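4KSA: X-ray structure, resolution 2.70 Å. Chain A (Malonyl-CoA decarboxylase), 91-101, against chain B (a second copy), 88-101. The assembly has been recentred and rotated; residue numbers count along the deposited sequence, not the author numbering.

Chain A, residues 91-101: ELNTAIEAFRA
Chain B (88-101) DLAELNTAIEAFRA

Two copies of the same helix pack across each other, chain A helical throughout 91-101 and chain B from 89 to 101, with D88(B) as its N-cap. The axes approach to 11.8 Å and their N-to-C directions diverge by 131°, so the helices run roughly antiparallel but steeply crossed. The register centres on I96: the CA atoms of I96(A) and I96(B) lie 7.4 Å apart, flanked by those of N93(A) and R100(B) at 8.7 Å and R100(A) and N93(B) at 8.6 Å. Together the stretches bury 561 Å².

At the crossing, both isoleucines point toward the partner helix with chi1 m, and I96(A) CG2 meets I96(B) CG2 at 3.5 Å. Their chi2 angles differ, m in I96(A) and t in I96(B). I96(B) brings its CD1 to 3.2 Å from F99(A) CE1, a tight contact.

Both phenylalanines adopt chi1 t, at 165° in F99(A) and 175° in F99(B), with chi2 near -85°, and both project toward the opposing helix. F99(A) is a knob in a hole formed by L89(B), L92(B), N93(B) and I96(B). Its CZ lies 3.6 Å from CD1 of L92(B) (chi1 off-well at -139°, chi2 t), while at the ring edge CE2 is 4.1 Å from L89(B) CD2 and CE1 is 3.4 Å from OD1 of N93(B) (chi1 m, chi2 -49°). L89(B), m/t, starts sideways, but its end reaches the ring. F99(B) has sparser contacts: its CE2 is 3.9 Å from L92(A) CD2, the leucine being t/p, and N93(A) OD1 lies at the ring edge, 3.3 Å from CE1. The apolar rings suit these buried positions.

The polar contacts are asymmetric. R100(B) starts sideways with chi1 m, chi2 off-well at -136°, chi3 t and chi4 -46°, and its long side chain enters a hole among N93(A), I96(A), E97(A) and R100(A). Its NH2 donates to N93(A) OD1 (2.9 Å, 167°) and its NH1 to E97(A) OE1 (2.7 Å, 166°), the latter within a salt bridge. Both acceptors lie near the guanidinium plane, where its N-H groups point, whereas I96(A) CG2 covers one face, 3.7 Å from NH1. N93(A) has chi1 off-well at -97° and chi2 -59°; E97(A) is t/p with chi3 -26°.

E97(A) OE1 also pairs with R100(A) NH2 in a salt bridge at 2.8 Å, with a weak hydrogen bond. R100(A), CA-to-CB toward chain B, has chi1 off-well at -140°, chi2 t, chi3 p and chi4 74°. The shared carboxylate oxygen can offset the closeness of like charges, R100(A) NE and R100(B) NE being 3.5 Å apart. The CA-to-CB bond of E97(B), m/m, points away; its end comes nearer but forms no equivalent bridge to chain A.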

ATOM      1  N   GLU A  91       8.861 -15.259  49.478  1.00 51.78           N
ATOM      2  CA  GLU A  91       7.623 -15.851  49.015  1.00 52.42           C
ATOM      3  C   GLU A  91       7.842 -17.061  48.128  1.00 51.13           C
ATOM      4  O   GLU A  91       7.038 -17.985  48.127  1.00 52.55           O
ATOM      5  CB  GLU A  91       6.753 -14.805  48.327  1.00 53.21           C
ATOM      6  CG  GLU A  91       7.426 -13.995  47.283  1.00 59.47           C
ATOM      7  CD  GLU A  91       6.745 -12.656  47.124  1.00 62.79           C
ATOM      8  OE1 GLU A  91       6.793 -12.053  46.021  1.00 65.24           O
ATOM      9  OE2 GLU A  91       6.163 -12.205  48.130  1.00 63.57           O
ATOM     10  N   LEU A  92       8.929 -17.086  47.382  1.00 50.48           N
ATOM     11  CA  LEU A  92       9.167 -18.258  46.574  1.00 51.82           C
ATOM     12  C   LEU A  92       9.214 -19.475  47.519  1.00 53.09           C
ATOM     13  O   LEU A  92       8.539 -20.486  47.288  1.00 53.44           O
ATOM     14  CB  LEU A  92      10.472 -18.121  45.790  1.00 50.79           C
ATOM     15  CG  LEU A  92      10.743 -19.301  44.852  1.00 53.09           C
ATOM     16  CD1 LEU A  92       9.543 -19.518  43.931  1.00 54.20           C
ATOM     17  CD2 LEU A  92      12.006 -19.055  44.043  1.00 53.84           C
ATOM     18  N   ASN A  93       9.986 -19.379  48.597  1.00 54.74           N
ATOM     19  CA  ASN A  93      10.067 -20.494  49.539  1.00 57.10           C
ATOM     20  C   ASN A  93       8.712 -20.786  50.171  1.00 56.61           C
ATOM     21  O   ASN A  93       8.347 -21.945  50.380  1.00 57.07           O
ATOM     22  CB  ASN A  93      11.115 -20.219  50.622  1.00 60.86           C
ATOM     23  CG  ASN A  93      12.458 -20.864  50.298  1.00 66.21           C
ATOM     24  OD1 ASN A  93      12.548 -22.096  50.135  1.00 67.35           O
ATOM     25  ND2 ASN A  93      13.508 -20.042  50.190  1.00 67.34           N
ATOM     26  N   THR A  94       7.970 -19.726  50.478  1.00 54.38           N
ATOM     27  CA  THR A  94       6.638 -19.863  51.043  1.00 51.54           C
ATOM     28  C   THR A  94       5.827 -20.752  50.104  1.00 51.14           C
ATOM     29  O   THR A  94       5.211 -21.732  50.524  1.00 50.48           O
ATOM     30  CB  THR A  94       5.934 -18.495  51.116  1.00 51.64           C
ATOM     31  OG1 THR A  94       6.773 -17.564  51.804  1.00 50.15           O
ATOM     32  CG2 THR A  94       4.608 -18.610  51.831  1.00 49.48           C
ATOM     33  N   ALA A  95       5.845 -20.393  48.824  1.00 50.67           N
ATOM     34  CA  ALA A  95       5.104 -21.119  47.806  1.00 50.82           C
ATOM     35  C   ALA A  95       5.612 -22.529  47.617  1.00 51.99           C
ATOM     36  O   ALA A  95       4.846 -23.412  47.228  1.00 51.20           O
ATOM     37  CB  ALA A  95       5.148 -20.362  46.489  1.00 49.78           C
ATOM     38  N   ILE A  96       6.901 -22.743  47.877  1.00 54.36           N
ATOM     39  CA  ILE A  96       7.473 -24.082  47.736  1.00 56.81           C
ATOM     40  C   ILE A  96       6.930 -24.962  48.852  1.00 58.27           C
ATOM     41  O   ILE A  96       6.611 -26.135  48.640  1.00 59.15           O
ATOM     42  CB  ILE A  96       9.026 -24.085  47.839  1.00 57.47           C
ATOM     43  CG1 ILE A  96       9.644 -23.386  46.632  1.00 58.89           C
ATOM     44  CG2 ILE A  96       9.545 -25.527  47.876  1.00 53.87           C
ATOM     45  CD1 ILE A  96       9.567 -24.223  45.360  1.00 63.44           C
ATOM     46  N   GLU A  97       6.827 -24.387  50.046  1.00 58.55           N
ATOM     47  CA  GLU A  97       6.334 -25.138  51.186  1.00 58.92           C
ATOM     48  C   GLU A  97       4.826 -25.410  51.049  1.00 58.19           C
ATOM     49  O   GLU A  97       4.345 -26.475  51.461  1.00 59.53           O
ATOM     50  CB  GLU A  97       6.650 -24.390  52.491  1.00 60.23           C
ATOM     51  CG  GLU A  97       6.864 -25.318  53.692  1.00 65.23           C
ATOM     52  CD  GLU A  97       8.151 -26.152  53.604  1.00 69.09           C
ATOM     53  OE1 GLU A  97       8.634 -26.418  52.474  1.00 69.98           O
ATOM     54  OE2 GLU A  97       8.669 -26.559  54.674  1.00 68.98           O
ATOM     55  N   ALA A  98       4.086 -24.463  50.466  1.00 55.08           N
ATOM     56  CA  ALA A  98       2.648 -24.645  50.262  1.00 51.95           C
ATOM     57  C   ALA A  98       2.415 -25.833  49.317  1.00 51.40           C
ATOM     58  O   ALA A  98       1.570 -26.696  49.572  1.00 52.77           O
ATOM     59  CB  ALA A  98       2.042 -23.399  49.680  1.00 48.41           C
ATOM     60  N   PHE A  99       3.182 -25.880  48.233  1.00 49.96           N
ATOM     61  CA  PHE A  99       3.072 -26.956  47.255  1.00 48.35           C
ATOM     62  C   PHE A  99       3.604 -28.310  47.758  1.00 49.17           C
ATOM     63  O   PHE A  99       3.128 -29.372  47.334  1.00 49.59           O
ATOM     64  CB  PHE A  99       3.791 -26.535  45.966  1.00 45.37           C
ATOM     65  CG  PHE A  99       4.070 -27.664  45.020  1.00 43.18           C
ATOM     66  CD1 PHE A  99       5.172 -28.488  45.202  1.00 42.50           C
ATOM     67  CD2 PHE A  99       3.229 -27.911  43.952  1.00 44.09           C
ATOM     68  CE1 PHE A  99       5.433 -29.539  44.338  1.00 40.60           C
ATOM     69  CE2 PHE A  99       3.483 -28.965  43.076  1.00 44.00           C
ATOM     70  CZ  PHE A  99       4.588 -29.779  43.273  1.00 42.59           C
ATOM     71  N   ARG A 100       4.594 -28.288  48.647  1.00 50.09           N
ATOM     72  CA  ARG A 100       5.145 -29.536  49.168  1.00 49.88           C
ATOM     73  C   ARG A 100       4.124 -30.117  50.157  1.00 49.93           C
ATOM     74  O   ARG A 100       4.004 -31.344  50.303  1.00 49.19           O
ATOM     75  CB  ARG A 100       6.499 -29.275  49.834  1.00 51.28           C
ATOM     76  CG  ARG A 100       7.550 -30.356  49.547  1.00 54.35           C
ATOM     77  CD  ARG A 100       8.980 -29.807  49.654  1.00 54.71           C
ATOM     78  NE  ARG A 100       9.188 -29.123  50.927  1.00 55.93           N
ATOM     79  CZ  ARG A 100       9.334 -29.737  52.097  1.00 54.85           C
ATOM     80  NH1 ARG A 100       9.309 -31.065  52.164  1.00 53.07           N
ATOM     81  NH2 ARG A 100       9.470 -29.021  53.208  1.00 55.52           N
ATOM     82  N   ALA A 101       3.372 -29.216  50.796  1.00 47.70           N
ATOM     83  CA  ALA A 101       2.320 -29.562  51.751  1.00 48.77           C
ATOM     84  C   ALA A 101       1.091 -30.191  51.052  1.00 50.64           C
ATOM     85  O   ALA A 101       0.408 -31.067  51.595  1.00 49.63           O
ATOM     86  CB  ALA A 101       1.899 -28.306  52.491  1.00 46.85           C
TER
ATOM     87  N   ASP B  88       4.692 -30.547  34.986  1.00 56.84           N
ATOM     88  CA  ASP B  88       5.106 -31.941  35.105  1.00 58.90           C
ATOM     89  C   ASP B  88       5.658 -32.110  36.519  1.00 58.94           C
ATOM     90  O   ASP B  88       6.796 -31.743  36.796  1.00 58.20           O
ATOM     91  CB  ASP B  88       6.175 -32.267  34.058  1.00 62.16           C
ATOM     92  CG  ASP B  88       6.936 -33.550  34.366  1.00 67.75           C
ATOM     93  OD1 ASP B  88       7.862 -33.895  33.589  1.00 70.25           O
ATOM     94  OD2 ASP B  88       6.623 -34.215  35.383  1.00 70.75           O
ATOM     95  N   LEU B  89       4.837 -32.661  37.410  1.00 59.87           N
ATOM     96  CA  LEU B  89       5.215 -32.850  38.807  1.00 60.29           C
ATOM     97  C   LEU B  89       6.616 -33.392  39.010  1.00 61.04           C
ATOM     98  O   LEU B  89       7.395 -32.810  39.768  1.00 61.23           O
ATOM     99  CB  LEU B  89       4.180 -33.723  39.514  1.00 58.82           C
ATOM    100  CG  LEU B  89       2.801 -33.049  39.490  1.00 58.57           C
ATOM    101  CD1 LEU B  89       1.845 -33.756  40.430  1.00 57.49           C
ATOM    102  CD2 LEU B  89       2.946 -31.579  39.898  1.00 57.98           C
ATOM    103  N   ALA B  90       6.947 -34.486  38.332  1.00 62.19           N
ATOM    104  CA  ALA B  90       8.288 -35.061  38.429  1.00 63.48           C
ATOM    105  C   ALA B  90       9.331 -33.943  38.318  1.00 63.64           C
ATOM    106  O   ALA B  90       9.986 -33.583  39.302  1.00 64.59           O
ATOM    107  CB  ALA B  90       8.504 -36.078  37.317  1.00 62.51           C
ATOM    108  N   GLU B  91       9.475 -33.388  37.121  1.00 62.93           N
ATOM    109  CA  GLU B  91      10.432 -32.310  36.909  1.00 63.82           C
ATOM    110  C   GLU B  91      10.323 -31.180  37.955  1.00 63.16           C
ATOM    111  O   GLU B  91      11.342 -30.671  38.423  1.00 63.54           O
ATOM    112  CB  GLU B  91      10.269 -31.741  35.493  1.00 65.73           C
ATOM    113  CG  GLU B  91      11.141 -30.523  35.208  1.00 72.63           C
ATOM    114  CD  GLU B  91      10.994 -29.987  33.780  1.00 75.88           C
ATOM    115  OE1 GLU B  91      11.590 -28.917  33.477  1.00 75.65           O
ATOM    116  OE2 GLU B  91      10.293 -30.641  32.969  1.00 75.86           O
ATOM    117  N   LEU B  92       9.105 -30.795  38.334  1.00 61.35           N
ATOM    118  CA  LEU B  92       8.926 -29.719  39.309  1.00 60.41           C
ATOM    119  C   LEU B  92       9.500 -30.086  40.683  1.00 61.33           C
ATOM    120  O   LEU B  92      10.049 -29.240  41.390  1.00 57.98           O
ATOM    121  CB  LEU B  92       7.440 -29.374  39.460  1.00 58.18           C
ATOM    122  CG  LEU B  92       7.009 -27.905  39.581  1.00 54.19           C
ATOM    123  CD1 LEU B  92       5.756 -27.873  40.409  1.00 53.84           C
ATOM    124  CD2 LEU B  92       8.058 -27.039  40.232  1.00 52.70           C
ATOM    125  N   ASN B  93       9.360 -31.350  41.065  1.00 63.63           N
ATOM    126  CA  ASN B  93       9.883 -31.802  42.346  1.00 65.71           C
ATOM    127  C   ASN B  93      11.398 -31.868  42.301  1.00 66.11           C
ATOM    128  O   ASN B  93      12.082 -31.419  43.228  1.00 66.31           O
ATOM    129  CB  ASN B  93       9.320 -33.163  42.694  1.00 66.59           C
ATOM    130  CG  ASN B  93       7.852 -33.107  42.973  1.00 69.35           C
ATOM    131  OD1 ASN B  93       7.395 -32.260  43.741  1.00 71.15           O
ATOM    132  ND2 ASN B  93       7.091 -34.012  42.359  1.00 71.66           N
ATOM    133  N   THR B  94      11.917 -32.428  41.217  1.00 65.12           N
ATOM    134  CA  THR B  94      13.351 -32.525  41.046  1.00 65.15           C
ATOM    135  C   THR B  94      13.907 -31.112  41.168  1.00 66.15           C
ATOM    136  O   THR B  94      14.893 -30.868  41.865  1.00 67.93           O
ATOM    137  CB  THR B  94      13.693 -33.071  39.674  1.00 64.18           C
ATOM    138  OG1 THR B  94      12.879 -34.217  39.405  1.00 63.90           O
ATOM    139  CG2 THR B  94      15.144 -33.476  39.623  1.00 64.85           C
ATOM    140  N   ALA B  95      13.250 -30.178  40.491  1.00 66.17           N
ATOM    141  CA  ALA B  95      13.659 -28.781  40.520  1.00 66.29           C
ATOM    142  C   ALA B  95      13.492 -28.184  41.919  1.00 65.53           C
ATOM    143  O   ALA B  95      14.143 -27.191  42.259  1.00 65.49           O
ATOM    144  CB  ALA B  95      12.846 -27.974  39.495  1.00 65.77           C
ATOM    145  N   ILE B  96      12.620 -28.780  42.726  1.00 64.61           N
ATOM    146  CA  ILE B  96      12.407 -28.272  44.076  1.00 64.49           C
ATOM    147  C   ILE B  96      13.515 -28.760  44.976  1.00 62.87           C
ATOM    148  O   ILE B  96      14.031 -28.007  45.791  1.00 63.12           O
ATOM    149  CB  ILE B  96      11.063 -28.728  44.677  1.00 65.14           C
ATOM    150  CG1 ILE B  96       9.907 -28.190  43.834  1.00 65.67           C
ATOM    151  CG2 ILE B  96      10.943 -28.215  46.110  1.00 62.37           C
ATOM    152  CD1 ILE B  96       8.564 -28.746  44.224  1.00 67.17           C
ATOM    153  N   GLU B  97      13.874 -30.027  44.838  1.00 62.39           N
ATOM    154  CA  GLU B  97      14.944 -30.576  45.647  1.00 62.80           C
ATOM    155  C   GLU B  97      16.177 -29.710  45.478  1.00 62.36           C
ATOM    156  O   GLU B  97      16.684 -29.145  46.449  1.00 61.89           O
ATOM    157  CB  GLU B  97      15.246 -32.012  45.230  1.00 66.06           C
ATOM    158  CG  GLU B  97      14.223 -32.996  45.786  1.00 71.91           C
ATOM    159  CD  GLU B  97      13.998 -32.795  47.292  1.00 75.62           C
ATOM    160  OE1 GLU B  97      14.870 -33.210  48.101  1.00 75.78           O
ATOM    161  OE2 GLU B  97      12.953 -32.200  47.662  1.00 77.06           O
ATOM    162  N   ALA B  98      16.638 -29.591  44.236  1.00 61.35           N
ATOM    163  CA  ALA B  98      17.808 -28.785  43.927  1.00 59.31           C
ATOM    164  C   ALA B  98      17.753 -27.403  44.588  1.00 59.46           C
ATOM    165  O   ALA B  98      18.731 -26.958  45.189  1.00 59.48           O
ATOM    166  CB  ALA B  98      17.945 -28.641  42.429  1.00 57.81           C
ATOM    167  N   PHE B  99      16.617 -26.722  44.489  1.00 58.86           N
ATOM    168  CA  PHE B  99      16.509 -25.394  45.079  1.00 59.08           C
ATOM    169  C   PHE B  99      16.612 -25.423  46.602  1.00 60.28           C
ATOM    170  O   PHE B  99      17.096 -24.478  47.224  1.00 58.36           O
ATOM    171  CB  PHE B  99      15.202 -24.721  44.642  1.00 56.46           C
ATOM    172  CG  PHE B  99      14.953 -23.398  45.308  1.00 55.08           C
ATOM    173  CD1 PHE B  99      14.318 -23.333  46.544  1.00 55.59           C
ATOM    174  CD2 PHE B  99      15.361 -22.215  44.709  1.00 53.92           C
ATOM    175  CE1 PHE B  99      14.093 -22.101  47.170  1.00 55.61           C
ATOM    176  CE2 PHE B  99      15.140 -20.986  45.327  1.00 53.57           C
ATOM    177  CZ  PHE B  99      14.507 -20.929  46.556  1.00 53.29           C
ATOM    178  N   ARG B 100      16.143 -26.508  47.205  1.00 63.62           N
ATOM    179  CA  ARG B 100      16.208 -26.646  48.656  1.00 66.66           C
ATOM    180  C   ARG B 100      17.656 -27.007  49.051  1.00 67.34           C
ATOM    181  O   ARG B 100      18.156 -26.605  50.111  1.00 66.20           O
ATOM    182  CB  ARG B 100      15.226 -27.732  49.133  1.00 68.11           C
ATOM    183  CG  ARG B 100      13.763 -27.283  49.226  1.00 68.94           C
ATOM    184  CD  ARG B 100      13.121 -27.781  50.531  1.00 71.04           C
ATOM    185  NE  ARG B 100      11.927 -27.024  50.932  1.00 73.91           N
ATOM    186  CZ  ARG B 100      11.829 -25.689  50.937  1.00 75.16           C
ATOM    187  NH1 ARG B 100      10.697 -25.105  51.329  1.00 73.04           N
ATOM    188  NH2 ARG B 100      12.847 -24.927  50.532  1.00 74.93           N
ATOM    189  N   ALA B 101      18.317 -27.754  48.169  1.00 66.82           N
ATOM    190  CA  ALA B 101      19.688 -28.183  48.375  1.00 67.75           C
ATOM    191  C   ALA B 101      20.689 -27.103  47.971  1.00 70.01           C
ATOM    192  O   ALA B 101      21.859 -27.172  48.344  1.00 72.06           O
ATOM    193  CB  ALA B 101      19.955 -29.459  47.585  1.00 66.36           C
TER